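Local atomic coordinates of TRAP dicarboxylate transporter, DctP subunit (Anaerococcus prevoti, PDB entry 4N91), a protein that binds D-glucuronate in a cleft between two lobes and probably serves as the solute-binding component of a TRAP-type uptake system. Residues G152-Y157 with Q238-I243; V93-I98 with R175-P180. All coordinates share one frame; numbering follows the deposited sequence.

How the contacts relate
Contact 1 (152-157 with 238-243) and contact 2 (93-98 with 175-180) have centres 10 Å apart and both border the bound glucuronate. Contact 1 brings together two of the chain crossings between the lobes, while contact 2 spans the ligand cleft itself. One segment of each reaches the same sheet, where strands 242-247 and 91-95 are neighbours: Ile243 N lies 2.8 Å from Ala94 O and, just past the strand ends, Pro241 O 2.9 Å from Asn96 N, both probable hydrogen bonds. Side chains meet as well, with Val240 CG1 packed 3.5 Å from Ser95 OG. Arg154 of contact 1 and Arg175 of contact 2 converge on the sugar's carboxylate, whereas Asp242 faces its ring hydroxyls.

Contact 1: G152-Y157 with Q238-I243; sequences GSRSFY and QMVPDI. With BDP (beta-D-glucopyranuronic acid), chain C.
Arg154 and Gln238 meet where two chain crossings between the lobes of the periplasmic binding protein fold run side by side. Arg154 N donates a 2.8 Å hydrogen bond to Gln238 O. The side chains then cross obliquely, the guanidinium and amide planes 89° apart; the Gln238 amide is held by Asn110 and Asn182, a buried task suited to a group that both gives and accepts.

In Arg154, CG sits anti to the carbonyl carbon, and the chain stays extended until a bend at chi3 (71°) turns NE out of that line. CD rests 3.7 Å from Val240 CG2, so the branched valine flanks the aliphatic part of the arginine. At the tip, NH1 donates to the glucuronate ring oxygen O5 at 3.2 Å, in the guanidinium plane, and NH2 to carboxylate O6B at 3.0 Å. NE makes a salt bridge with Glu214, which probably steadies the group's rotation.

An alanine in place of Arg154 would probably leave Glu214 without this charged mate, the sugar's O5 and O6B without these donors, and a gap beside Val240 CG2.

Farther along, Asp242 places OD1 2.7 Å from the sugar's O3 and OD2 2.8 Å from O2. Gly152 has a positive phi (59°), easily adopted without a side chain. Its carbonyl oxygen lies 3.0 Å from a water that accepts a 2.9 Å hydrogen bond from Val240 N.

Contact 2: V93-I98 with R175-P180; sequences VASNAI and RVQQSP. With BDP (beta-D-glucopyranuronic acid), chain C.
Gln177 reaches across to Ser95 and Ala97, and each of its side-chain atoms finds a neighbour on the way. CB lies 4.1 Å from Ala97 CB. Gln177 CG passes 3.5 Å from carboxylate oxygen O6B of the glucuronate. The chain runs on extended (chi2 -174°), and CD comes 3.5 Å from the ligand's C6. There the amide divides: OE1 approaches Ser95 CB at 3.1 Å, while NE2 touches Ala97 CB and donates a 3.2 Å hydrogen bond to Ser95 OG, which lies close to the amide plane. Glutamine suits the place because it is long enough to cross the gap and ends in an uncharged amide, whose NH2 can donate to Ser95 OG.

The bridge spans the cleft of a two-lobed TRAP solute-binding protein: strand 91-95 belongs to one lobe's sheet, strand 173-176 to the other lobe, and the sugar lies between them. Ser95 is the N-cap of the short helix that follows. With OG anti to its own backbone N (chi1 178°), the hydroxyl accepts from Ala97 N as well as from Gln177 NE2, so two donors grip one oxygen. Ala97 is small enough for the amide to come close.

Arg175 meets the ligand's carboxylate with paired hydrogen bonds, NH1 to O6B at 2.7 Å and NH2 to O6A at 2.9 Å, while the backbone N of Gln177 sits over the centre of one guanidinium face. At the end of an inverse gamma turn centred on Gln178, Ser179 CB packs 3.3 Å from Ala97 O, and its OG is hydrogen-bonded to Glu100.

Contact 1: G152-Y157 with Q238-I243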
ATOM      1  N   GLY A 152       4.369  -5.161  -2.871  1.00 14.72           N
ATOM      2  CA  GLY A 152       4.757  -5.481  -4.240  1.00 15.95           C
ATOM      3  C   GLY A 152       4.522  -4.342  -5.205  1.00 15.61           C
ATOM      4  O   GLY A 152       4.627  -3.180  -4.828  1.00 14.67           O
ATOM      5  N   SER A 153       4.209  -4.670  -6.458  1.00 15.07           N
ATOM      6  CA  SER A 153       3.910  -3.670  -7.466  1.00 14.03           C
ATOM      7  C   SER A 153       2.467  -3.841  -7.942  1.00 16.00           C
ATOM      8  O   SER A 153       1.901  -4.928  -7.831  1.00 16.23           O
ATOM      9  CB  SER A 153       4.858  -3.783  -8.673  1.00 18.23           C
ATOM     10  OG  SER A 153       4.646  -4.997  -9.364  1.00 23.33           O
ATOM     11  N   ARG A 154       1.885  -2.753  -8.438  1.00 13.42           N
ATOM     12  CA  ARG A 154       0.511  -2.754  -8.896  1.00 13.15           C
ATOM     13  C   ARG A 154       0.457  -2.789 -10.411  1.00 14.01           C
ATOM     14  O   ARG A 154       1.145  -2.023 -11.091  1.00 15.36           O
ATOM     15  CB  ARG A 154      -0.230  -1.527  -8.370  1.00 13.43           C
ATOM     16  CG  ARG A 154      -0.235  -1.487  -6.846  1.00 14.05           C
ATOM     17  CD  ARG A 154      -0.894  -0.303  -6.298  1.00 13.82           C
ATOM     18  NE  ARG A 154      -2.353  -0.275  -6.449  1.00 15.12           N
ATOM     19  CZ  ARG A 154      -3.215  -0.671  -5.523  1.00 16.52           C
ATOM     20  NH1 ARG A 154      -2.790  -1.194  -4.374  1.00 13.79           N
ATOM     21  NH2 ARG A 154      -4.516  -0.543  -5.752  1.00 14.88           N
ATOM     22  N   SER A 155      -0.348  -3.702 -10.932  1.00 12.00           N
ATOM     23  CA  SER A 155      -0.561  -3.869 -12.352  1.00 11.84           C
ATOM     24  C   SER A 155      -2.047  -4.057 -12.636  1.00 13.40           C
ATOM     25  O   SER A 155      -2.775  -4.524 -11.764  1.00 12.70           O
ATOM     26  CB  SER A 155       0.143  -5.130 -12.821  1.00 14.79           C
ATOM     27  OG  SER A 155       1.548  -4.952 -12.856  1.00 14.97           O
ATOM     28  N   PHE A 156      -2.460  -3.800 -13.884  1.00 13.47           N
ATOM     29  CA  PHE A 156      -3.865  -3.929 -14.283  1.00 10.87           C
ATOM     30  C   PHE A 156      -4.321  -5.371 -14.433  1.00 13.85           C
ATOM     31  O   PHE A 156      -3.609  -6.220 -14.984  1.00 14.42           O
ATOM     32  CB  PHE A 156      -4.095  -3.170 -15.594  1.00 12.37           C
ATOM     33  CG  PHE A 156      -3.964  -1.686 -15.439  1.00 12.57           C
ATOM     34  CD1 PHE A 156      -4.882  -0.987 -14.700  1.00 13.13           C
ATOM     35  CD2 PHE A 156      -2.904  -0.988 -16.021  1.00 14.54           C
ATOM     36  CE1 PHE A 156      -4.746   0.382 -14.514  1.00 18.34           C
ATOM     37  CE2 PHE A 156      -2.779   0.361 -15.845  1.00 16.90           C
ATOM     38  CZ  PHE A 156      -3.688   1.049 -15.089  1.00 16.57           C
ATOM     39  N   TYR A 157      -5.541  -5.636 -13.997  1.00 11.85           N
ATOM     40  CA  TYR A 157      -6.202  -6.892 -14.339  1.00 11.12           C
ATOM     41  C   TYR A 157      -7.646  -6.590 -14.706  1.00 11.09           C
ATOM     42  O   TYR A 157      -8.279  -5.675 -14.180  1.00 13.19           O
ATOM     43  CB  TYR A 157      -6.118  -7.932 -13.221  1.00 10.63           C
ATOM     44  CG  TYR A 157      -6.483  -7.480 -11.809  1.00 11.39           C
ATOM     45  CD1 TYR A 157      -5.527  -6.923 -10.972  1.00 12.24           C
ATOM     46  CD2 TYR A 157      -7.774  -7.638 -11.309  1.00 12.35           C
ATOM     47  CE1 TYR A 157      -5.835  -6.551  -9.672  1.00 11.87           C
ATOM     48  CE2 TYR A 157      -8.097  -7.255 -10.029  1.00 12.44           C
ATOM     49  CZ  TYR A 157      -7.119  -6.720  -9.204  1.00 12.10           C
ATOM     50  OH  TYR A 157      -7.412  -6.355  -7.907  1.00 13.20           O
ATOM     51  N   GLN A 238       3.059   1.156 -10.356  1.00 15.81           N
ATOM     52  CA  GLN A 238       3.437   1.709  -9.055  1.00 14.79           C
ATOM     53  C   GLN A 238       3.950   0.636  -8.121  1.00 14.06           C
ATOM     54  O   GLN A 238       3.593  -0.560  -8.247  1.00 15.37           O
ATOM     55  CB  GLN A 238       2.276   2.392  -8.352  1.00 16.90           C
ATOM     56  CG  GLN A 238       1.730   3.623  -9.019  1.00 20.94           C
ATOM     57  CD  GLN A 238       0.378   3.971  -8.445  1.00 28.60           C
ATOM     58  OE1 GLN A 238      -0.583   3.155  -8.466  1.00 27.51           O
ATOM     59  NE2 GLN A 238       0.284   5.154  -7.895  1.00 29.03           N
HETATM   60  N   MSE A 239       4.793   1.078  -7.182  1.00 17.71           N
HETATM   61  CA  MSE A 239       5.176   0.285  -6.024  1.00 14.68           C
HETATM   62  C   MSE A 239       4.772   1.116  -4.824  1.00 17.77           C
HETATM   63  O   MSE A 239       5.467   2.061  -4.446  1.00 20.03           O
HETATM   64  CB  MSE A 239       6.663  -0.042  -5.997  1.00 16.61           C
HETATM   65  CG  MSE A 239       7.097  -0.730  -7.230  1.00 20.67           C
HETATM   66 SE   MSE A 239       8.966  -1.248  -7.112  1.00 27.93          SE
HETATM   67  CE  MSE A 239       8.680  -3.066  -6.376  1.00 42.52           C
ATOM     68  N   VAL A 240       3.627   0.773  -4.247  1.00 13.54           N
ATOM     69  CA  VAL A 240       2.995   1.651  -3.256  1.00 13.36           C
ATOM     70  C   VAL A 240       3.132   1.022  -1.884  1.00 12.80           C
ATOM     71  O   VAL A 240       2.563  -0.042  -1.613  1.00 15.81           O
ATOM     72  CB  VAL A 240       1.495   1.898  -3.557  1.00 15.62           C
ATOM     73  CG1 VAL A 240       0.910   2.874  -2.542  1.00 17.07           C
ATOM     74  CG2 VAL A 240       1.304   2.433  -4.988  1.00 19.90           C
ATOM     75  N   PRO A 241       3.909   1.655  -1.005  1.00 14.81           N
ATOM     76  CA  PRO A 241       4.058   1.006   0.300  1.00 14.03           C
ATOM     77  C   PRO A 241       2.788   1.059   1.115  1.00 13.56           C
ATOM     78  O   PRO A 241       2.037   2.033   1.032  1.00 13.95           O
ATOM     79  CB  PRO A 241       5.166   1.826   0.981  1.00 14.76           C
ATOM     80  CG  PRO A 241       5.074   3.201   0.335  1.00 16.59           C
ATOM     81  CD  PRO A 241       4.657   2.922  -1.103  1.00 17.23           C
ATOM     82  N   ASP A 242       2.554   0.028   1.910  1.00 12.91           N
ATOM     83  CA  ASP A 242       1.608   0.114   3.008  1.00 11.71           C
ATOM     84  C   ASP A 242       2.336   0.759   4.187  1.00 15.48           C
ATOM     85  O   ASP A 242       3.530   0.496   4.435  1.00 15.96           O
ATOM     86  CB  ASP A 242       1.076  -1.276   3.379  1.00 12.73           C
ATOM     87  CG  ASP A 242       0.062  -1.815   2.395  1.00 14.67           C
ATOM     88  OD1 ASP A 242      -0.649  -1.013   1.728  1.00 14.61           O
ATOM     89  OD2 ASP A 242      -0.057  -3.060   2.318  1.00 15.47           O
ATOM     90  N   ILE A 243       1.638   1.633   4.890  1.00 12.73           N
ATOM     91  CA  ILE A 243       2.232   2.382   5.990  1.00 13.77           C
ATOM     92  C   ILE A 243       1.542   2.008   7.290  1.00 16.48           C
ATOM     93  O   ILE A 243       0.308   1.970   7.365  1.00 14.50           O
ATOM     94  CB  ILE A 243       2.076   3.898   5.778  1.00 15.19           C
ATOM     95  CG1 ILE A 243       2.585   4.302   4.389  1.00 15.85           C
ATOM     96  CG2 ILE A 243       2.794   4.668   6.882  1.00 14.31           C
ATOM     97  CD1 ILE A 243       4.080   4.104   4.157  1.00 16.97           C
TER
HETATM   98  C1  BDP C 402      -3.207  -3.734  -1.304  0.66 11.04           C
HETATM   99  C2  BDP C 402      -2.672  -2.965  -0.185  0.66 10.84           C
HETATM  100  C3  BDP C 402      -3.785  -2.502   0.709  0.66 11.12           C
HETATM  101  C4  BDP C 402      -4.724  -1.694  -0.007  0.66 11.11           C
HETATM  102  C5  BDP C 402      -5.223  -2.446  -1.178  0.66  9.51           C
HETATM  103  C6  BDP C 402      -6.126  -1.572  -2.087  0.66 11.29           C
HETATM  104  O2  BDP C 402      -1.989  -4.016   0.607  0.66 10.60           O
HETATM  105  O3  BDP C 402      -3.235  -1.763   1.849  0.66 12.27           O
HETATM  106  O4  BDP C 402      -5.737  -1.240   0.733  0.66 12.65           O
HETATM  107  O5  BDP C 402      -4.108  -2.894  -2.026  0.66 12.23           O
HETATM  108  O6A BDP C 402      -7.107  -1.048  -1.516  0.66 12.50           O
HETATM  109  O1  BDP C 402      -2.122  -3.899  -2.252  0.66 11.71           O
HETATM  110  O6B BDP C 402      -5.969  -1.626  -3.327  0.66 13.00           O
HETATM  111  O   HOH W   1       4.500  -2.066  -2.254  1.00 13.73           O
HETATM  112  O   HOH W   2       2.097  -1.685  -4.496  1.00 14.55           O

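Contact 2: V93-I98 with R175-P180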
ATOM      1  N   VAL A  93      -3.027  -0.007   9.496  1.00 12.30           N
ATOM      2  CA  VAL A  93      -2.262  -0.061   8.267  1.00 11.12           C
ATOM      3  C   VAL A  93      -3.059   0.624   7.189  1.00 13.61           C
ATOM      4  O   VAL A  93      -4.221   0.288   6.976  1.00 15.40           O
ATOM      5  CB  VAL A  93      -1.965  -1.529   7.853  1.00 14.51           C
ATOM      6  CG1 VAL A  93      -1.231  -1.578   6.526  1.00 14.02           C
ATOM      7  CG2 VAL A  93      -1.121  -2.222   8.896  1.00 15.63           C
ATOM      8  N   ALA A  94      -2.419   1.560   6.498  1.00 12.92           N
ATOM      9  CA  ALA A  94      -3.046   2.270   5.395  1.00 14.63           C
ATOM     10  C   ALA A  94      -2.115   2.315   4.195  1.00 16.35           C
ATOM     11  O   ALA A  94      -0.917   2.540   4.341  1.00 16.81           O
ATOM     12  CB  ALA A  94      -3.386   3.691   5.815  1.00 16.85           C
ATOM     13  N   SER A  95      -2.654   2.126   2.997  1.00 14.49           N
ATOM     14  CA  SER A  95      -1.848   2.291   1.806  1.00 13.07           C
ATOM     15  C   SER A  95      -1.422   3.737   1.672  1.00 13.04           C
ATOM     16  O   SER A  95      -2.188   4.664   1.957  1.00 15.44           O
ATOM     17  CB  SER A  95      -2.629   1.888   0.557  1.00 15.05           C
ATOM     18  OG  SER A  95      -1.869   2.097  -0.616  1.00 14.47           O
ATOM     19  N   ASN A  96      -0.194   3.934   1.242  1.00 14.44           N
ATOM     20  CA  ASN A  96       0.304   5.282   0.991  1.00 13.22           C
ATOM     21  C   ASN A  96      -0.635   6.035   0.035  1.00 14.44           C
ATOM     22  O   ASN A  96      -0.736   7.270   0.075  1.00 15.69           O
ATOM     23  CB  ASN A  96       1.688   5.185   0.383  1.00 12.75           C
ATOM     24  CG  ASN A  96       2.430   6.485   0.417  1.00 20.20           C
ATOM     25  OD1 ASN A  96       3.039   6.827   1.420  1.00 23.55           O
ATOM     26  ND2 ASN A  96       2.379   7.219  -0.672  1.00 18.24           N
ATOM     27  N   ALA A  97      -1.303   5.286  -0.842  1.00 15.03           N
ATOM     28  CA  ALA A  97      -2.194   5.881  -1.836  1.00 17.05           C
ATOM     29  C   ALA A  97      -3.203   6.826  -1.183  1.00 18.06           C
ATOM     30  O   ALA A  97      -3.531   7.865  -1.742  1.00 17.21           O
ATOM     31  CB  ALA A  97      -2.920   4.791  -2.626  1.00 15.55           C
ATOM     32  N   ILE A  98      -3.751   6.449  -0.034  1.00 12.57           N
ATOM     33  CA  ILE A  98      -4.796   7.259   0.574  1.00 16.42           C
ATOM     34  C   ILE A  98      -4.272   8.318   1.533  1.00 15.32           C
ATOM     35  O   ILE A  98      -4.961   9.272   1.847  1.00 16.34           O
ATOM     36  CB  ILE A  98      -5.904   6.427   1.262  1.00 16.08           C
ATOM     37  CG1 ILE A  98      -5.380   5.752   2.516  1.00 15.90           C
ATOM     38  CG2 ILE A  98      -6.557   5.401   0.256  1.00 15.61           C
ATOM     39  CD1 ILE A  98      -6.469   5.201   3.405  1.00 20.43           C
ATOM     40  N   ARG A 175     -11.205   0.158 -11.070  1.00 11.16           N
ATOM     41  CA  ARG A 175     -11.185   0.545  -9.657  1.00 11.59           C
ATOM     42  C   ARG A 175      -9.783   0.995  -9.267  1.00 11.98           C
ATOM     43  O   ARG A 175      -8.772   0.384  -9.678  1.00 12.19           O
ATOM     44  CB  ARG A 175     -11.633  -0.603  -8.751  1.00 11.61           C
ATOM     45  CG  ARG A 175     -11.606  -0.261  -7.277  1.00 10.36           C
ATOM     46  CD  ARG A 175     -10.282  -0.621  -6.595  1.00 11.74           C
ATOM     47  NE  ARG A 175     -10.245  -0.226  -5.201  1.00 11.28           N
ATOM     48  CZ  ARG A 175      -9.237  -0.509  -4.386  1.00 13.27           C
ATOM     49  NH1 ARG A 175      -8.196  -1.190  -4.853  1.00 12.00           N
ATOM     50  NH2 ARG A 175      -9.273  -0.117  -3.120  1.00 11.52           N
ATOM     51  N   VAL A 176      -9.738   2.068  -8.482  1.00 12.50           N
ATOM     52  CA  VAL A 176      -8.517   2.517  -7.838  1.00 13.89           C
ATOM     53  C   VAL A 176      -8.841   2.793  -6.366  1.00 12.80           C
ATOM     54  O   VAL A 176      -9.995   2.744  -5.951  1.00 13.39           O
ATOM     55  CB  VAL A 176      -7.938   3.771  -8.495  1.00 14.41           C
ATOM     56  CG1 VAL A 176      -7.532   3.439  -9.933  1.00 16.55           C
ATOM     57  CG2 VAL A 176      -8.944   4.900  -8.469  1.00 14.65           C
ATOM     58  N   GLN A 177      -7.801   3.029  -5.579  1.00 13.05           N
ATOM     59  CA  GLN A 177      -7.990   3.464  -4.208  1.00 10.73           C
ATOM     60  C   GLN A 177      -8.462   4.906  -4.185  1.00 16.17           C
ATOM     61  O   GLN A 177      -8.493   5.574  -5.227  1.00 17.78           O
ATOM     62  CB  GLN A 177      -6.690   3.314  -3.446  1.00 12.35           C
ATOM     63  CG  GLN A 177      -6.179   1.870  -3.425  1.00 14.64           C
ATOM     64  CD  GLN A 177      -4.964   1.725  -2.529  1.00 16.42           C
ATOM     65  OE1 GLN A 177      -5.082   1.648  -1.306  1.00 19.31           O
ATOM     66  NE2 GLN A 177      -3.809   1.711  -3.127  1.00 15.05           N
ATOM     67  N   GLN A 178      -8.865   5.378  -3.006  0.55 13.87           N
ATOM     68  CA  GLN A 178      -9.313   6.756  -2.850  0.55 12.72           C
ATOM     69  C   GLN A 178      -8.101   7.687  -2.838  0.55 14.58           C
ATOM     70  O   GLN A 178      -7.635   8.142  -1.788  0.55 15.72           O
ATOM     71  CB  GLN A 178     -10.174   6.943  -1.598  0.55 14.66           C
ATOM     72  CG  GLN A 178     -10.943   8.267  -1.615  0.55 21.55           C
ATOM     73  CD  GLN A 178     -11.767   8.524  -0.363  0.55 22.76           C
ATOM     74  OE1 GLN A 178     -11.451   9.407   0.421  0.55 19.94           O
ATOM     75  NE2 GLN A 178     -12.823   7.755  -0.177  0.55 24.87           N
ATOM     76  N   SER A 179      -7.618   7.969  -4.039  1.00 15.20           N
ATOM     77  CA  SER A 179      -6.347   8.611  -4.271  1.00 17.63           C
ATOM     78  C   SER A 179      -6.421   9.512  -5.501  1.00 15.28           C
ATOM     79  O   SER A 179      -6.547   9.019  -6.630  1.00 15.96           O
ATOM     80  CB  SER A 179      -5.316   7.512  -4.547  1.00 17.93           C
ATOM     81  OG  SER A 179      -4.108   8.056  -5.061  1.00 21.09           O
ATOM     82  N   PRO A 180      -6.370  10.832  -5.306  1.00 16.76           N
ATOM     83  CA  PRO A 180      -6.398  11.717  -6.490  1.00 16.89           C
ATOM     84  C   PRO A 180      -5.275  11.440  -7.486  1.00 15.49           C
ATOM     85  O   PRO A 180      -5.493  11.585  -8.691  1.00 17.09           O
ATOM     86  CB  PRO A 180      -6.320  13.118  -5.902  1.00 17.10           C
ATOM     87  CG  PRO A 180      -6.842  12.960  -4.467  1.00 21.27           C
ATOM     88  CD  PRO A 180      -6.428  11.581  -4.037  1.00 18.72           C
TER
HETATM   89  C1  BDP C 402      -3.207  -3.734  -1.304  0.66 11.04           C
HETATM   90  C2  BDP C 402      -2.672  -2.965  -0.185  0.66 10.84           C
HETATM   91  C3  BDP C 402      -3.785  -2.502   0.709  0.66 11.12           C
HETATM   92  C4  BDP C 402      -4.724  -1.694  -0.007  0.66 11.11           C
HETATM   93  C5  BDP C 402      -5.223  -2.446  -1.178  0.66  9.51           C
HETATM   94  C6  BDP C 402      -6.126  -1.572  -2.087  0.66 11.29           C
HETATM   95  O2  BDP C 402      -1.989  -4.016   0.607  0.66 10.60           O
HETATM   96  O3  BDP C 402      -3.235  -1.763   1.849  0.66 12.27           O
HETATM   97  O4  BDP C 402      -5.737  -1.240   0.733  0.66 12.65           O
HETATM   98  O5  BDP C 402      -4.108  -2.894  -2.026  0.66 12.23           O
HETATM   99  O6A BDP C 402      -7.107  -1.048  -1.516  0.66 12.50           O
HETATM  100  O1  BDP C 402      -2.122  -3.899  -2.252  0.66 11.71           O
HETATM  101  O6B BDP C 402      -5.969  -1.626  -3.327  0.66 13.00           O